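PDB 3OZQ: Serpin48 from Tenebrio molitor, which inhibits the serine protease SPE specifically, as a serpin of innate immunity in a beetle, probably by the trapping mechanism of its family. Local coordinates for residues A[102-106]-A[120-124]; A[211-215]-A[256-260]; A[271-277]-A[314-320]. Residue numbers count along the deposited sequence, not the author numbering.

Contact 1. Residues A[102-106]-A[120-124]; sequences NFSVR and QSENV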
ATOM      1  N   ASN A 102       0.205 -29.068 -11.056  1.00 46.55           N
ATOM      2  CA  ASN A 102       0.258 -30.429 -10.555  1.00 52.19           C
ATOM      3  C   ASN A 102      -0.645 -30.610  -9.356  1.00 53.80           C
ATOM      4  O   ASN A 102      -1.152 -31.706  -9.120  1.00 47.72           O
ATOM      5  CB  ASN A 102       1.695 -30.812 -10.200  1.00 51.26           C
ATOM      6  CG  ASN A 102       2.662 -30.505 -11.320  1.00 54.37           C
ATOM      7  OD1 ASN A 102       2.964 -29.332 -11.594  1.00 53.52           O
ATOM      8  ND2 ASN A 102       3.148 -31.550 -11.987  1.00 50.35           N
ATOM      9  N   PHE A 103      -0.863 -29.531  -8.603  1.00 41.05           N
ATOM     10  CA  PHE A 103      -1.608 -29.648  -7.361  1.00 46.54           C
ATOM     11  C   PHE A 103      -2.879 -28.804  -7.403  1.00 50.95           C
ATOM     12  O   PHE A 103      -2.866 -27.606  -7.092  1.00 48.23           O
ATOM     13  CB  PHE A 103      -0.730 -29.298  -6.152  1.00 45.85           C
ATOM     14  CG  PHE A 103       0.628 -29.956  -6.165  1.00 46.76           C
ATOM     15  CD1 PHE A 103       1.750 -29.256  -6.578  1.00 47.73           C
ATOM     16  CD2 PHE A 103       0.784 -31.270  -5.765  1.00 50.95           C
ATOM     17  CE1 PHE A 103       2.998 -29.847  -6.582  1.00 46.44           C
ATOM     18  CE2 PHE A 103       2.035 -31.875  -5.779  1.00 49.50           C
ATOM     19  CZ  PHE A 103       3.140 -31.166  -6.190  1.00 47.27           C
ATOM     20  N   SER A 104      -3.972 -29.448  -7.803  1.00 47.17           N
ATOM     21  CA  SER A 104      -5.286 -28.823  -7.891  1.00 48.99           C
ATOM     22  C   SER A 104      -5.651 -28.051  -6.623  1.00 50.61           C
ATOM     23  O   SER A 104      -5.617 -28.591  -5.518  1.00 49.30           O
ATOM     24  CB  SER A 104      -6.354 -29.882  -8.174  1.00 52.07           C
ATOM     25  OG  SER A 104      -6.173 -30.447  -9.460  1.00 56.11           O
ATOM     26  N   VAL A 105      -6.007 -26.785  -6.793  1.00 46.91           N
ATOM     27  CA  VAL A 105      -6.400 -25.963  -5.666  1.00 50.77           C
ATOM     28  C   VAL A 105      -7.694 -26.493  -5.057  1.00 50.50           C
ATOM     29  O   VAL A 105      -8.679 -26.720  -5.767  1.00 49.98           O
ATOM     30  CB  VAL A 105      -6.597 -24.500  -6.098  1.00 46.11           C
ATOM     31  CG1 VAL A 105      -6.915 -23.623  -4.880  1.00 54.98           C
ATOM     32  CG2 VAL A 105      -5.369 -23.999  -6.819  1.00 43.66           C
ATOM     33  N   ARG A 106      -7.687 -26.683  -3.742  1.00 49.45           N
ATOM     34  CA  ARG A 106      -8.884 -27.104  -3.024  1.00 52.31           C
ATOM     35  C   ARG A 106      -9.997 -26.074  -3.148  1.00 59.86           C
ATOM     36  O   ARG A 106      -9.823 -24.913  -2.772  1.00 59.23           O
ATOM     37  CB  ARG A 106      -8.563 -27.362  -1.550  1.00 55.99           C
ATOM     38  CG  ARG A 106      -7.414 -28.335  -1.352  1.00 53.46           C
ATOM     39  CD  ARG A 106      -7.122 -28.580   0.115  1.00 49.54           C
ATOM     40  NE  ARG A 106      -5.805 -29.185   0.296  1.00 52.94           N
ATOM     41  CZ  ARG A 106      -5.549 -30.487   0.165  1.00 58.98           C
ATOM     42  NH1 ARG A 106      -6.526 -31.328  -0.155  1.00 59.38           N
ATOM     43  NH2 ARG A 106      -4.317 -30.952   0.349  1.00 51.16           N
ATOM     44  N   GLN A 120      -8.535 -14.207  -5.278  1.00 45.18           N
ATOM     45  CA  GLN A 120      -8.896 -15.537  -5.755  1.00 42.67           C
ATOM     46  C   GLN A 120      -7.687 -16.435  -5.911  1.00 44.54           C
ATOM     47  O   GLN A 120      -6.559 -15.996  -5.711  1.00 38.88           O
ATOM     48  CB  GLN A 120      -9.724 -15.461  -7.028  1.00 45.88           C
ATOM     49  CG  GLN A 120      -9.000 -14.995  -8.228  1.00 45.86           C
ATOM     50  CD  GLN A 120      -9.961 -14.642  -9.335  1.00 48.95           C
ATOM     51  OE1 GLN A 120      -9.682 -14.867 -10.513  1.00 47.43           O
ATOM     52  NE2 GLN A 120     -11.103 -14.077  -8.960  1.00 50.48           N
ATOM     53  N   SER A 121      -7.927 -17.708  -6.232  1.00 39.55           N
ATOM     54  CA  SER A 121      -6.830 -18.647  -6.402  1.00 45.74           C
ATOM     55  C   SER A 121      -7.110 -19.549  -7.595  1.00 46.23           C
ATOM     56  O   SER A 121      -8.264 -19.860  -7.896  1.00 47.59           O
ATOM     57  CB  SER A 121      -6.604 -19.455  -5.129  1.00 43.99           C
ATOM     58  OG  SER A 121      -5.485 -20.316  -5.256  1.00 49.06           O
ATOM     59  N   GLU A 122      -6.046 -19.947  -8.279  1.00 47.13           N
ATOM     60  CA  GLU A 122      -6.168 -20.569  -9.590  1.00 44.98           C
ATOM     61  C   GLU A 122      -4.904 -21.360  -9.903  1.00 47.85           C
ATOM     62  O   GLU A 122      -3.804 -20.967  -9.495  1.00 41.36           O
ATOM     63  CB  GLU A 122      -6.419 -19.471 -10.631  1.00 46.13           C
ATOM     64  CG  GLU A 122      -6.408 -19.900 -12.081  1.00 50.55           C
ATOM     65  CD  GLU A 122      -7.030 -18.850 -12.991  1.00 50.73           C
ATOM     66  OE1 GLU A 122      -6.508 -18.625 -14.115  1.00 48.81           O
ATOM     67  OE2 GLU A 122      -8.055 -18.254 -12.582  1.00 53.61           O
ATOM     68  N   ASN A 123      -5.068 -22.499 -10.586  1.00 48.58           N
ATOM     69  CA  ASN A 123      -3.935 -23.299 -11.046  1.00 41.86           C
ATOM     70  C   ASN A 123      -3.387 -22.745 -12.337  1.00 42.78           C
ATOM     71  O   ASN A 123      -4.142 -22.270 -13.183  1.00 46.62           O
ATOM     72  CB  ASN A 123      -4.326 -24.774 -11.270  1.00 42.67           C
ATOM     73  CG  ASN A 123      -4.283 -25.587  -9.997  1.00 42.36           C
ATOM     74  OD1 ASN A 123      -3.214 -25.866  -9.462  1.00 45.33           O
ATOM     75  ND2 ASN A 123      -5.453 -25.971  -9.500  1.00 45.60           N
ATOM     76  N   VAL A 124      -2.071 -22.817 -12.498  1.00 43.08           N
ATOM     77  CA  VAL A 124      -1.436 -22.324 -13.709  1.00 39.17           C
ATOM     78  C   VAL A 124      -0.177 -23.129 -13.936  1.00 45.45           C
ATOM     79  O   VAL A 124       0.487 -23.529 -12.980  1.00 41.28           O
ATOM     80  CB  VAL A 124      -1.092 -20.797 -13.618  1.00 45.66           C
ATOM     81  CG1 VAL A 124      -0.066 -20.534 -12.523  1.00 40.59           C
ATOM     82  CG2 VAL A 124      -0.582 -20.273 -14.954  1.00 38.58           C
TER
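This is a loop-on-strand contact near one end of the molecule. Segment 102-106 is the loop between strand 90-100 and helix 107-115. It packs against strand 120-124, which follows that helix. The loop has no regular structure, so the two segments do not pair as strands. Their closest CA atoms, those of V105 and N123, are 6.5 Å apart.

V105 is the apolar centre. Its side chain points toward the strand and is buried. V105 CG1 lies 3.6 Å from S121 OG, and V105 CG2 lies 4.1 Å from E122 C. V99 and Q110 also touch V105, so it fills the space between strand and helix. The hydroxyl of S121 is hydrogen-bonded to the backbone oxygen of I97.

N123 points toward the loop, and its amide sits beside the backbone of 103-105. As modelled, N123 OD1 is 3.0 Å from F103 O and N123 ND2 is 2.9 Å from V105 N. This amide is probably turned over in the model. E122 points away from the loop and forms a salt bridge with K96. The ring of F103 leads away too and rests on A302, D307 and L308.

R106 occupies the N-cap position of helix 107-115. The backbone of strand 120-124 bonds to strand 90-100, with Q120 and E122 both reaching I97. The two strands are parallel and joined through the helix. This is a beta-alpha-beta crossover, here at the edge of the large serpin sheet A.

Contact 2. Residues A[211-215]-A[256-260]; sequences YYECH and PHNLT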
ATOM      1  N   TYR A 211      -3.589  19.843  11.235  1.00 45.79           N
ATOM      2  CA  TYR A 211      -2.225  20.327  11.168  1.00 41.92           C
ATOM      3  C   TYR A 211      -1.541  20.014  12.481  1.00 46.34           C
ATOM      4  O   TYR A 211      -2.178  20.015  13.535  1.00 50.40           O
ATOM      5  CB  TYR A 211      -2.252  21.841  10.921  1.00 50.61           C
ATOM      6  CG  TYR A 211      -0.905  22.521  10.952  1.00 49.40           C
ATOM      7  CD1 TYR A 211      -0.212  22.779   9.776  1.00 48.96           C
ATOM      8  CD2 TYR A 211      -0.330  22.920  12.155  1.00 48.51           C
ATOM      9  CE1 TYR A 211       1.023  23.414   9.795  1.00 50.71           C
ATOM     10  CE2 TYR A 211       0.906  23.551  12.184  1.00 51.85           C
ATOM     11  CZ  TYR A 211       1.574  23.799  11.001  1.00 50.21           C
ATOM     12  OH  TYR A 211       2.801  24.425  11.019  1.00 55.18           O
ATOM     13  N   TYR A 212      -0.245  19.744  12.430  1.00 44.59           N
ATOM     14  CA  TYR A 212       0.490  19.438  13.649  1.00 49.64           C
ATOM     15  C   TYR A 212       1.974  19.729  13.512  1.00 50.96           C
ATOM     16  O   TYR A 212       2.585  19.438  12.487  1.00 50.43           O
ATOM     17  CB  TYR A 212       0.286  17.973  14.048  1.00 52.63           C
ATOM     18  CG  TYR A 212       0.803  17.650  15.427  1.00 57.23           C
ATOM     19  CD1 TYR A 212       1.953  16.890  15.603  1.00 57.27           C
ATOM     20  CD2 TYR A 212       0.145  18.117  16.557  1.00 59.38           C
ATOM     21  CE1 TYR A 212       2.433  16.604  16.870  1.00 58.92           C
ATOM     22  CE2 TYR A 212       0.614  17.835  17.826  1.00 62.07           C
ATOM     23  CZ  TYR A 212       1.758  17.083  17.977  1.00 60.96           C
ATOM     24  OH  TYR A 212       2.216  16.805  19.246  1.00 71.64           O
ATOM     25  N   GLU A 213       2.558  20.298  14.557  1.00 47.02           N
ATOM     26  CA  GLU A 213       3.993  20.519  14.571  1.00 49.54           C
ATOM     27  C   GLU A 213       4.629  19.553  15.553  1.00 55.32           C
ATOM     28  O   GLU A 213       4.496  19.717  16.768  1.00 53.70           O
ATOM     29  CB  GLU A 213       4.316  21.975  14.938  1.00 55.29           C
ATOM     30  CG  GLU A 213       3.914  22.994  13.863  1.00 52.13           C
ATOM     31  CD  GLU A 213       4.004  24.441  14.350  1.00 61.99           C
ATOM     32  OE1 GLU A 213       3.521  25.348  13.630  1.00 48.90           O
ATOM     33  OE2 GLU A 213       4.551  24.664  15.456  1.00 62.06           O
ATOM     34  N   CYS A 214       5.296  18.528  15.023  1.00 54.18           N
ATOM     35  CA  CYS A 214       5.968  17.540  15.858  1.00 53.32           C
ATOM     36  C   CYS A 214       7.365  18.019  16.203  1.00 53.59           C
ATOM     37  O   CYS A 214       8.232  18.113  15.334  1.00 50.75           O
ATOM     38  CB  CYS A 214       6.031  16.165  15.175  1.00 56.62           C
ATOM     39  SG  CYS A 214       6.548  14.811  16.293  1.00 61.50           S
ATOM     40  N   HIS A 215       7.582  18.307  17.480  1.00 52.34           N
ATOM     41  CA  HIS A 215       8.843  18.887  17.927  1.00 59.55           C
ATOM     42  C   HIS A 215       9.980  17.869  18.034  1.00 57.15           C
ATOM     43  O   HIS A 215      11.127  18.183  17.714  1.00 61.16           O
ATOM     44  CB  HIS A 215       8.648  19.664  19.237  1.00 57.47           C
ATOM     45  CG  HIS A 215       7.759  20.866  19.093  1.00 61.50           C
ATOM     46  ND1 HIS A 215       6.482  20.916  19.610  1.00 59.72           N
ATOM     47  CD2 HIS A 215       7.960  22.057  18.476  1.00 61.89           C
ATOM     48  CE1 HIS A 215       5.937  22.086  19.324  1.00 58.62           C
ATOM     49  NE2 HIS A 215       6.813  22.796  18.636  1.00 57.97           N
ATOM     50  N   PRO A 256      -0.178   8.154  15.180  1.00 60.67           N
ATOM     51  CA  PRO A 256      -1.273   9.126  15.203  1.00 64.65           C
ATOM     52  C   PRO A 256      -0.911  10.299  16.112  1.00 64.02           C
ATOM     53  O   PRO A 256      -0.273  10.106  17.153  1.00 64.09           O
ATOM     54  CB  PRO A 256      -2.435   8.330  15.808  1.00 66.85           C
ATOM     55  CG  PRO A 256      -2.036   6.890  15.689  1.00 66.82           C
ATOM     56  CD  PRO A 256      -0.551   6.885  15.819  1.00 58.65           C
ATOM     57  N   HIS A 257      -1.300  11.504  15.718  1.00 65.71           N
ATOM     58  CA  HIS A 257      -0.976  12.692  16.497  1.00 62.94           C
ATOM     59  C   HIS A 257      -2.224  13.511  16.790  1.00 66.07           C
ATOM     60  O   HIS A 257      -3.256  13.339  16.138  1.00 64.53           O
ATOM     61  CB  HIS A 257       0.054  13.555  15.768  1.00 59.82           C
ATOM     62  CG  HIS A 257       1.393  12.904  15.616  1.00 61.61           C
ATOM     63  ND1 HIS A 257       2.275  12.759  16.666  1.00 60.70           N
ATOM     64  CD2 HIS A 257       2.005  12.364  14.535  1.00 58.95           C
ATOM     65  CE1 HIS A 257       3.371  12.158  16.239  1.00 62.45           C
ATOM     66  NE2 HIS A 257       3.233  11.907  14.949  1.00 60.64           N
ATOM     67  N   ASN A 258      -2.118  14.403  17.771  1.00 65.29           N
ATOM     68  CA  ASN A 258      -3.221  15.280  18.147  1.00 68.21           C
ATOM     69  C   ASN A 258      -3.418  16.392  17.130  1.00 66.25           C
ATOM     70  O   ASN A 258      -3.188  17.567  17.429  1.00 63.29           O
ATOM     71  CB  ASN A 258      -2.965  15.897  19.526  1.00 73.67           C
ATOM     72  CG  ASN A 258      -2.696  14.853  20.594  1.00 76.51           C
ATOM     73  OD1 ASN A 258      -3.574  14.530  21.398  1.00 81.47           O
ATOM     74  ND2 ASN A 258      -1.477  14.316  20.605  1.00 72.20           N
ATOM     75  N   LEU A 259      -3.843  16.020  15.930  1.00 63.90           N
ATOM     76  CA  LEU A 259      -3.999  16.987  14.848  1.00 63.97           C
ATOM     77  C   LEU A 259      -5.244  17.844  15.055  1.00 58.27           C
ATOM     78  O   LEU A 259      -6.327  17.326  15.325  1.00 60.00           O
ATOM     79  CB  LEU A 259      -4.068  16.262  13.502  1.00 61.11           C
ATOM     80  CG  LEU A 259      -2.970  15.217  13.268  1.00 61.16           C
ATOM     81  CD1 LEU A 259      -3.444  14.148  12.293  1.00 64.97           C
ATOM     82  CD2 LEU A 259      -1.691  15.863  12.773  1.00 55.96           C
ATOM     83  N   THR A 260      -5.085  19.157  14.933  1.00 56.70           N
ATOM     84  CA  THR A 260      -6.211  20.073  15.063  1.00 56.24           C
ATOM     85  C   THR A 260      -6.329  20.933  13.816  1.00 54.20           C
ATOM     86  O   THR A 260      -5.344  21.157  13.116  1.00 56.09           O
ATOM     87  CB  THR A 260      -6.058  20.991  16.285  1.00 57.82           C
ATOM     88  OG1 THR A 260      -4.766  21.620  16.250  1.00 59.24           O
ATOM     89  CG2 THR A 260      -6.195  20.191  17.570  1.00 60.17           C
TER
HETATM   90  O   HOH W   1       0.980  14.283  19.139  1.00 64.76           O
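Y211 N donates to T260 O at 2.9 Å. The return bond, T260 N to Y211 O, is weak at 3.3 Å. Together they make Y211 and T260 an antiparallel hydrogen-bonded pair. A water links three side chains: it accepts from N258 ND2 at 2.9 Å, bonds H257 ND1 at 3.2 Å, and makes a weak bond to Y212 OH at 2.8 Å.

Before T260 the chain turns away from strand pairing. N258 centres an inverse gamma turn, with a weak bond of 2.8 Å from L259 N to H257 O. In the serpin fold this turn leads into strand 260-278 beside the first strand of sheet B, 207-214. The other edge of that strand pairs with 219-225, where Y212 bonds L221.

Y212 packs on the turn. H257 CB sits over a face of its ring, 4.1 Å from the centroid, a CH-pi contact. The Y212 and H257 rings are near parallel (14°) but barely overlap, with centroids 5.2 Å apart. C214 SG lies 4.1 Å from H257 CE1.

Contact 3. Residues A[271-277]-A[314-320]; sequences FKIESTV and VQKSFID
F271 takes the p rotamer and its ring reaches I319, F271 CE2 lying 4.3 Å from I319 CG2. The same I319 methyl lies 4.0 Å from I273 CB. I319 is t, t.

Both segments are extended strands. They run antiparallel, with axes 4.5 Å apart and N-to-C directions at 172°. The register pairs K272 with D320, I273 with I319, E274 with F318, S275 with S317, T276 with K316 and V277 with Q315. I273, S275 and V277 belong to the hydrogen-bonded pairs. I273 N to I319 O and I319 N to I273 O are both 2.9 Å. S275 N to S317 O is 2.9 Å, and S317 N to S275 O is 3.1 Å. V277 N to Q315 O is 2.7 Å, and Q315 N to V277 O is 2.9 Å. CA-H...O contacts include F318 CA to I273 O at 3.0 Å.

These are adjacent strands of serpin sheet A. Strand 310-321 also pairs in parallel with 163-174, V314 and K316 both bonding N167. No strand is inserted between those two, consistent with the native inhibitory state.

The face with I273, S275, S317 and I319 is inward, against strands 34-36, 356-362 and 365-372. S275 OG is bonded to L35 N. The other face carries K272, E274, T276, K316, F318 and D320. K316 is all-t; its NZ bonds Q149 O, and its CE is 3.4 Å from T276 OG1. F318 is p, with E274 CG 3.5 Å from F318 CB, and its ring meets Y170. K272 NZ stays 4.3 Å from D320 OD1, beyond a salt bridge.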
ATOM      1  N   PHE A 271       2.122  14.702  -8.374  1.00 35.13           N
ATOM      2  CA  PHE A 271       3.077  13.619  -8.457  1.00 35.74           C
ATOM      3  C   PHE A 271       2.433  12.303  -8.850  1.00 37.43           C
ATOM      4  O   PHE A 271       1.269  12.044  -8.556  1.00 38.43           O
ATOM      5  CB  PHE A 271       3.915  13.478  -7.172  1.00 37.92           C
ATOM      6  CG  PHE A 271       3.111  13.166  -5.922  1.00 39.16           C
ATOM      7  CD1 PHE A 271       2.595  14.185  -5.134  1.00 38.56           C
ATOM      8  CD2 PHE A 271       2.905  11.854  -5.521  1.00 35.54           C
ATOM      9  CE1 PHE A 271       1.877  13.906  -3.976  1.00 37.39           C
ATOM     10  CE2 PHE A 271       2.191  11.570  -4.359  1.00 32.08           C
ATOM     11  CZ  PHE A 271       1.669  12.594  -3.591  1.00 34.37           C
ATOM     12  N   LYS A 272       3.201  11.500  -9.561  1.00 36.94           N
ATOM     13  CA  LYS A 272       2.772  10.170  -9.937  1.00 37.29           C
ATOM     14  C   LYS A 272       3.891   9.234  -9.547  1.00 35.59           C
ATOM     15  O   LYS A 272       5.068   9.542  -9.768  1.00 36.28           O
ATOM     16  CB  LYS A 272       2.502  10.103 -11.440  1.00 37.21           C
ATOM     17  CG  LYS A 272       1.758   8.851 -11.858  1.00 47.65           C
ATOM     18  CD  LYS A 272       1.297   8.932 -13.308  1.00 49.74           C
ATOM     19  CE  LYS A 272       0.964   7.551 -13.854  1.00 62.37           C
ATOM     20  NZ  LYS A 272       0.690   7.576 -15.325  1.00 70.62           N
ATOM     21  N   ILE A 273       3.534   8.111  -8.929  1.00 34.63           N
ATOM     22  CA  ILE A 273       4.506   7.090  -8.571  1.00 31.82           C
ATOM     23  C   ILE A 273       3.995   5.697  -8.926  1.00 36.33           C
ATOM     24  O   ILE A 273       2.836   5.367  -8.671  1.00 37.13           O
ATOM     25  CB  ILE A 273       4.822   7.078  -7.062  1.00 29.38           C
ATOM     26  CG1 ILE A 273       5.177   8.489  -6.559  1.00 34.06           C
ATOM     27  CG2 ILE A 273       5.915   6.035  -6.770  1.00 33.74           C
ATOM     28  CD1 ILE A 273       5.279   8.606  -5.016  1.00 30.56           C
ATOM     29  N   GLU A 274       4.875   4.886  -9.498  1.00 38.77           N
ATOM     30  CA  GLU A 274       4.602   3.473  -9.750  1.00 35.01           C
ATOM     31  C   GLU A 274       5.668   2.627  -9.087  1.00 39.04           C
ATOM     32  O   GLU A 274       6.858   2.847  -9.295  1.00 38.87           O
ATOM     33  CB  GLU A 274       4.598   3.173 -11.248  1.00 40.95           C
ATOM     34  CG  GLU A 274       3.304   3.504 -11.963  1.00 51.01           C
ATOM     35  CD  GLU A 274       3.050   2.577 -13.154  1.00 64.32           C
ATOM     36  OE1 GLU A 274       3.014   1.335 -12.938  1.00 55.48           O
ATOM     37  OE2 GLU A 274       2.901   3.090 -14.296  1.00 63.33           O
ATOM     38  N   SER A 275       5.242   1.658  -8.282  1.00 33.47           N
ATOM     39  CA  SER A 275       6.185   0.778  -7.607  1.00 34.42           C
ATOM     40  C   SER A 275       5.846  -0.692  -7.784  1.00 34.04           C
ATOM     41  O   SER A 275       4.681  -1.062  -7.903  1.00 32.67           O
ATOM     42  CB  SER A 275       6.276   1.119  -6.117  1.00 33.99           C
ATOM     43  OG  SER A 275       6.792   2.432  -5.932  1.00 30.63           O
ATOM     44  N   THR A 276       6.886  -1.521  -7.806  1.00 33.75           N
ATOM     45  CA  THR A 276       6.733  -2.962  -7.783  1.00 33.44           C
ATOM     46  C   THR A 276       7.571  -3.442  -6.607  1.00 38.52           C
ATOM     47  O   THR A 276       8.757  -3.147  -6.525  1.00 41.95           O
ATOM     48  CB  THR A 276       7.198  -3.610  -9.107  1.00 35.04           C
ATOM     49  OG1 THR A 276       6.409  -3.101 -10.190  1.00 33.51           O
ATOM     50  CG2 THR A 276       7.059  -5.126  -9.043  1.00 35.83           C
ATOM     51  N   VAL A 277       6.942  -4.139  -5.671  1.00 30.95           N
ATOM     52  CA  VAL A 277       7.613  -4.529  -4.443  1.00 30.72           C
ATOM     53  C   VAL A 277       7.672  -6.057  -4.272  1.00 33.49           C
ATOM     54  O   VAL A 277       6.663  -6.750  -4.366  1.00 30.39           O
ATOM     55  CB  VAL A 277       6.940  -3.877  -3.204  1.00 32.72           C
ATOM     56  CG1 VAL A 277       7.600  -4.345  -1.912  1.00 34.29           C
ATOM     57  CG2 VAL A 277       6.968  -2.359  -3.321  1.00 35.88           C
ATOM     58  N   VAL A 314       4.488 -10.501  -5.082  1.00 28.92           N
ATOM     59  CA  VAL A 314       4.752  -9.325  -5.878  1.00 29.29           C
ATOM     60  C   VAL A 314       3.603  -8.339  -5.776  1.00 28.62           C
ATOM     61  O   VAL A 314       2.463  -8.652  -6.135  1.00 33.65           O
ATOM     62  CB  VAL A 314       5.032  -9.702  -7.370  1.00 27.57           C
ATOM     63  CG1 VAL A 314       5.421  -8.455  -8.166  1.00 29.22           C
ATOM     64  CG2 VAL A 314       6.153 -10.702  -7.434  1.00 27.81           C
ATOM     65  N   GLN A 315       3.900  -7.173  -5.225  1.00 27.38           N
ATOM     66  CA  GLN A 315       2.932  -6.078  -5.212  1.00 30.47           C
ATOM     67  C   GLN A 315       3.273  -5.039  -6.255  1.00 29.88           C
ATOM     68  O   GLN A 315       4.422  -4.646  -6.397  1.00 34.31           O
ATOM     69  CB  GLN A 315       2.864  -5.430  -3.836  1.00 29.98           C
ATOM     70  CG  GLN A 315       1.798  -4.351  -3.725  1.00 27.55           C
ATOM     71  CD  GLN A 315       1.724  -3.759  -2.342  1.00 32.37           C
ATOM     72  OE1 GLN A 315       0.980  -4.252  -1.493  1.00 33.29           O
ATOM     73  NE2 GLN A 315       2.490  -2.694  -2.101  1.00 26.04           N
ATOM     74  N   LYS A 316       2.267  -4.577  -6.973  1.00 28.35           N
ATOM     75  CA  LYS A 316       2.452  -3.436  -7.851  1.00 30.44           C
ATOM     76  C   LYS A 316       1.313  -2.473  -7.658  1.00 29.33           C
ATOM     77  O   LYS A 316       0.157  -2.883  -7.569  1.00 31.44           O
ATOM     78  CB  LYS A 316       2.516  -3.874  -9.315  1.00 30.09           C
ATOM     79  CG  LYS A 316       2.988  -2.778 -10.252  1.00 32.40           C
ATOM     80  CD  LYS A 316       3.328  -3.377 -11.608  1.00 28.74           C
ATOM     81  CE  LYS A 316       4.053  -2.356 -12.488  1.00 32.76           C
ATOM     82  NZ  LYS A 316       4.600  -2.958 -13.741  1.00 37.10           N
ATOM     83  N   SER A 317       1.649  -1.190  -7.576  1.00 29.46           N
ATOM     84  CA  SER A 317       0.656  -0.151  -7.323  1.00 33.41           C
ATOM     85  C   SER A 317       1.143   1.175  -7.889  1.00 32.63           C
ATOM     86  O   SER A 317       2.331   1.343  -8.161  1.00 31.63           O
ATOM     87  CB  SER A 317       0.393  -0.025  -5.817  1.00 32.15           C
ATOM     88  OG  SER A 317       1.500   0.563  -5.152  1.00 32.90           O
ATOM     89  N   PHE A 318       0.213   2.105  -8.077  1.00 31.13           N
ATOM     90  CA  PHE A 318       0.552   3.467  -8.458  1.00 34.59           C
ATOM     91  C   PHE A 318      -0.380   4.454  -7.783  1.00 34.56           C
ATOM     92  O   PHE A 318      -1.445   4.087  -7.263  1.00 34.74           O
ATOM     93  CB  PHE A 318       0.472   3.655  -9.971  1.00 36.77           C
ATOM     94  CG  PHE A 318      -0.919   3.654 -10.505  1.00 31.91           C
ATOM     95  CD1 PHE A 318      -1.577   2.455 -10.742  1.00 43.03           C
ATOM     96  CD2 PHE A 318      -1.571   4.842 -10.784  1.00 42.37           C
ATOM     97  CE1 PHE A 318      -2.868   2.447 -11.237  1.00 42.51           C
ATOM     98  CE2 PHE A 318      -2.862   4.840 -11.275  1.00 42.95           C
ATOM     99  CZ  PHE A 318      -3.508   3.643 -11.504  1.00 44.22           C
ATOM    100  N   ILE A 319       0.050   5.705  -7.784  1.00 31.22           N
ATOM    101  CA  ILE A 319      -0.754   6.812  -7.305  1.00 33.95           C
ATOM    102  C   ILE A 319      -0.509   7.992  -8.233  1.00 39.61           C
ATOM    103  O   ILE A 319       0.612   8.212  -8.721  1.00 34.39           O
ATOM    104  CB  ILE A 319      -0.385   7.216  -5.879  1.00 35.61           C
ATOM    105  CG1 ILE A 319      -1.377   8.270  -5.354  1.00 36.87           C
ATOM    106  CG2 ILE A 319       1.047   7.755  -5.853  1.00 31.78           C
ATOM    107  CD1 ILE A 319      -1.178   8.636  -3.895  1.00 30.33           C
ATOM    108  N   ASP A 320      -1.571   8.726  -8.509  1.00 34.74           N
ATOM    109  CA  ASP A 320      -1.478   9.843  -9.422  1.00 41.58           C
ATOM    110  C   ASP A 320      -2.207  11.006  -8.768  1.00 38.97           C
ATOM    111  O   ASP A 320      -3.434  11.004  -8.656  1.00 36.96           O
ATOM    112  CB  ASP A 320      -2.080   9.470 -10.778  1.00 40.09           C
ATOM    113  CG  ASP A 320      -1.735  10.473 -11.863  1.00 48.77           C
ATOM    114  OD1 ASP A 320      -1.942  10.154 -13.055  1.00 50.93           O
ATOM    115  OD2 ASP A 320      -1.252  11.582 -11.521  1.00 47.96           O
TER

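In the fold
The three contacts follow one another along the chain and do not touch. Contacts 1 and 2 lie on opposite sides of the chain's centre, with their own centres 48 Å apart. Contact 3 lies nearer the middle, its centre 28 Å from each of the others. Its nearest atoms are about 12 Å from contact 1 and about 16 Å from contact 2. Strand 260-278 connects contacts 2 and 3: it starts at the first and reaches the second. Strands 90-100 and 163-174 bridge contacts 1 and 3 across sheet A. In serpins the reactive-centre loop follows the second strand of contact 3; here residues 337-345 are not modelled.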